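Local structure of conserved domain protein (Porphyromonas gingivalis, 3PNN) at residues 231-234 and 235-239. The protein is probably a cytoplasmic glycosyltransferase with a Rossmann-like alpha/beta/alpha fold, expected to form glycosidic linkages by transferring a sugar to an acceptor. Sequence-based numbering, arbitrary orientation. Where two conformers were deposited one is given.
Sequences LFIN and FLNAH
Phe232, Phe235 and Leu236 form the apolar side of the last turns of the alpha helix 223-239, where i to i+3 and i to i+4 side chains meet on the face turned into the protein. The rings of Phe232 and Phe235 lie almost parallel, their planes only 12° apart, yet they do not stack: they meet rim to rim, with CE1 of Phe232 3.7 Å from CD2 of Phe235. The i to i+3 spacing puts both residues on the same side of the helix, and CG anti to the backbone N in each leads the rings out beside one another. Leu236, one turn on from Phe232, uses the ring differently. Its CD1 methyl sits over one face in a CH-pi contact, 3.8 Å from the centroid of the Phe232 ring, while CD2 lies near CZ of that ring. Phe247 meets both aromatic rings and His105 meets that of Phe232, while Pro88 and Phe91 pack on Leu236, so the cluster ties the helix to neighbouring loops and to helix 103-108.

On the solvent side Asn234 and Asn237 are exposed, and Asn237 runs alongside Ile233, its ND2 3.7 Å from Ile233 CG2. Regular i to i+4 backbone bonds hold the turn beneath these side chains. That from Leu236 N to Phe232 O, at 2.8 Å, is nearly straight at 176°; the one from Ala238 N to Asn234 O is longer, 3.1 Å, and bent to 138° at the hydrogen.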
ATOM      1  N   LEU A 231     -13.400 -12.294  -6.775  1.00 32.00           N
ATOM      2  CA  LEU A 231     -14.018 -11.684  -5.603  0.50 35.75           C
ATOM      3  C   LEU A 231     -14.649 -10.335  -5.934  1.00 36.13           C
ATOM      4  O   LEU A 231     -15.620  -9.920  -5.302  1.00 35.53           O
ATOM      5  CB  LEU A 231     -12.992 -11.541  -4.475  0.50 35.37           C
ATOM      6  CG  LEU A 231     -12.586 -12.887  -3.867  0.50 35.59           C
ATOM      7  CD1 LEU A 231     -11.497 -12.722  -2.821  0.50 37.71           C
ATOM      8  CD2 LEU A 231     -13.807 -13.563  -3.275  0.50 35.44           C
ATOM      9  N   PHE A 232     -14.096  -9.648  -6.930  1.00 31.79           N
ATOM     10  CA  PHE A 232     -14.699  -8.384  -7.378  1.00 30.90           C
ATOM     11  C   PHE A 232     -16.090  -8.604  -7.960  1.00 36.98           C
ATOM     12  O   PHE A 232     -17.027  -7.836  -7.685  1.00 37.75           O
ATOM     13  CB  PHE A 232     -13.796  -7.683  -8.403  1.00 33.04           C
ATOM     14  CG  PHE A 232     -14.142  -6.227  -8.623  1.00 35.78           C
ATOM     15  CD1 PHE A 232     -14.534  -5.425  -7.561  1.00 32.58           C
ATOM     16  CD2 PHE A 232     -14.040  -5.653  -9.890  1.00 35.88           C
ATOM     17  CE1 PHE A 232     -14.829  -4.068  -7.759  1.00 37.31           C
ATOM     18  CE2 PHE A 232     -14.338  -4.304 -10.097  1.00 35.69           C
ATOM     19  CZ  PHE A 232     -14.734  -3.511  -9.029  1.00 31.88           C
ATOM     20  N   ILE A 233     -16.229  -9.636  -8.788  1.00 37.32           N
ATOM     21  CA  ILE A 233     -17.545 -10.010  -9.304  1.00 39.16           C
ATOM     22  C   ILE A 233     -18.516 -10.238  -8.145  1.00 45.04           C
ATOM     23  O   ILE A 233     -19.655  -9.763  -8.178  1.00 47.31           O
ATOM     24  CB  ILE A 233     -17.473 -11.260 -10.226  1.00 37.74           C
ATOM     25  CG1 ILE A 233     -16.820 -10.870 -11.559  1.00 40.78           C
ATOM     26  CG2 ILE A 233     -18.874 -11.868 -10.456  1.00 40.00           C
ATOM     27  CD1 ILE A 233     -16.315 -12.049 -12.366  1.00 46.10           C
ATOM     28  N   ASN A 234     -18.061 -10.950  -7.117  1.00 40.57           N
ATOM     29  CA  ASN A 234     -18.918 -11.217  -5.959  1.00 43.62           C
ATOM     30  C   ASN A 234     -19.295  -9.916  -5.280  1.00 44.63           C
ATOM     31  O   ASN A 234     -20.449  -9.699  -4.913  1.00 45.75           O
ATOM     32  CB  ASN A 234     -18.208 -12.140  -4.962  1.00 42.67           C
ATOM     33  CG  ASN A 234     -18.119 -13.573  -5.455  1.00 47.08           C
ATOM     34  OD1 ASN A 234     -18.828 -13.964  -6.379  1.00 49.31           O
ATOM     35  ND2 ASN A 234     -17.241 -14.360  -4.841  1.00 51.47           N
ATOM     36  N   PHE A 235     -18.299  -9.051  -5.125  1.00 44.53           N
ATOM     37  CA  PHE A 235     -18.489  -7.743  -4.513  1.00 42.57           C
ATOM     38  C   PHE A 235     -19.500  -6.898  -5.273  1.00 44.54           C
ATOM     39  O   PHE A 235     -20.442  -6.367  -4.680  1.00 48.11           O
ATOM     40  CB  PHE A 235     -17.152  -7.012  -4.435  1.00 39.92           C
ATOM     41  CG  PHE A 235     -17.284  -5.550  -4.115  1.00 41.14           C
ATOM     42  CD1 PHE A 235     -17.371  -5.121  -2.799  1.00 39.53           C
ATOM     43  CD2 PHE A 235     -17.326  -4.608  -5.130  1.00 38.55           C
ATOM     44  CE1 PHE A 235     -17.486  -3.769  -2.502  1.00 42.28           C
ATOM     45  CE2 PHE A 235     -17.447  -3.259  -4.842  1.00 41.96           C
ATOM     46  CZ  PHE A 235     -17.524  -2.837  -3.528  1.00 41.96           C
ATOM     47  N   LEU A 236     -19.310  -6.767  -6.583  1.00 43.55           N
ATOM     48  CA  LEU A 236     -20.252  -6.018  -7.418  1.00 41.43           C
ATOM     49  C   LEU A 236     -21.674  -6.564  -7.319  1.00 48.93           C
ATOM     50  O   LEU A 236     -22.650  -5.805  -7.259  1.00 44.77           O
ATOM     51  CB  LEU A 236     -19.785  -6.008  -8.874  1.00 44.67           C
ATOM     52  CG  LEU A 236     -18.470  -5.242  -9.078  1.00 42.26           C
ATOM     53  CD1 LEU A 236     -17.851  -5.543 -10.434  1.00 43.90           C
ATOM     54  CD2 LEU A 236     -18.701  -3.748  -8.907  1.00 43.67           C
ATOM     55  N   ASN A 237     -21.800  -7.883  -7.313  1.00 46.16           N
ATOM     56  CA  ASN A 237     -23.114  -8.494  -7.172  1.00 54.20           C
ATOM     57  C   ASN A 237     -23.795  -8.150  -5.849  1.00 54.53           C
ATOM     58  O   ASN A 237     -25.007  -7.981  -5.803  1.00 55.44           O
ATOM     59  CB  ASN A 237     -23.032 -10.011  -7.357  1.00 52.70           C
ATOM     60  CG  ASN A 237     -22.977 -10.411  -8.815  1.00 53.93           C
ATOM     61  OD1 ASN A 237     -23.560  -9.745  -9.672  1.00 59.36           O
ATOM     62  ND2 ASN A 237     -22.278 -11.501  -9.108  1.00 52.11           N
ATOM     63  N   ALA A 238     -23.013  -8.039  -4.780  1.00 57.23           N
ATOM     64  CA  ALA A 238     -23.571  -7.830  -3.447  1.00 59.28           C
ATOM     65  C   ALA A 238     -23.721  -6.357  -3.080  1.00 60.04           C
ATOM     66  O   ALA A 238     -24.686  -5.978  -2.410  1.00 54.03           O
ATOM     67  CB  ALA A 238     -22.731  -8.545  -2.405  1.00 58.49           C
ATOM     68  N   HIS A 239     -22.779  -5.534  -3.531  1.00 53.16           N
ATOM     69  CA  HIS A 239     -22.677  -4.150  -3.081  1.00 52.61           C
ATOM     70  C   HIS A 239     -22.483  -3.170  -4.233  1.00 50.93           C
ATOM     71  O   HIS A 239     -22.203  -1.990  -4.013  1.00 52.44           O
ATOM     72  CB  HIS A 239     -21.509  -4.000  -2.093  1.00 50.93           C
ATOM     73  CG  HIS A 239     -21.466  -5.067  -1.044  1.00 54.75           C
ATOM     74  ND1 HIS A 239     -22.388  -5.145  -0.022  1.00 61.79           N
ATOM     75  CD2 HIS A 239     -20.615  -6.106  -0.861  1.00 53.42           C
ATOM     76  CE1 HIS A 239     -22.108  -6.183   0.744  1.00 59.92           C
ATOM     77  NE2 HIS A 239     -21.036  -6.785   0.256  1.00 56.92           N
TER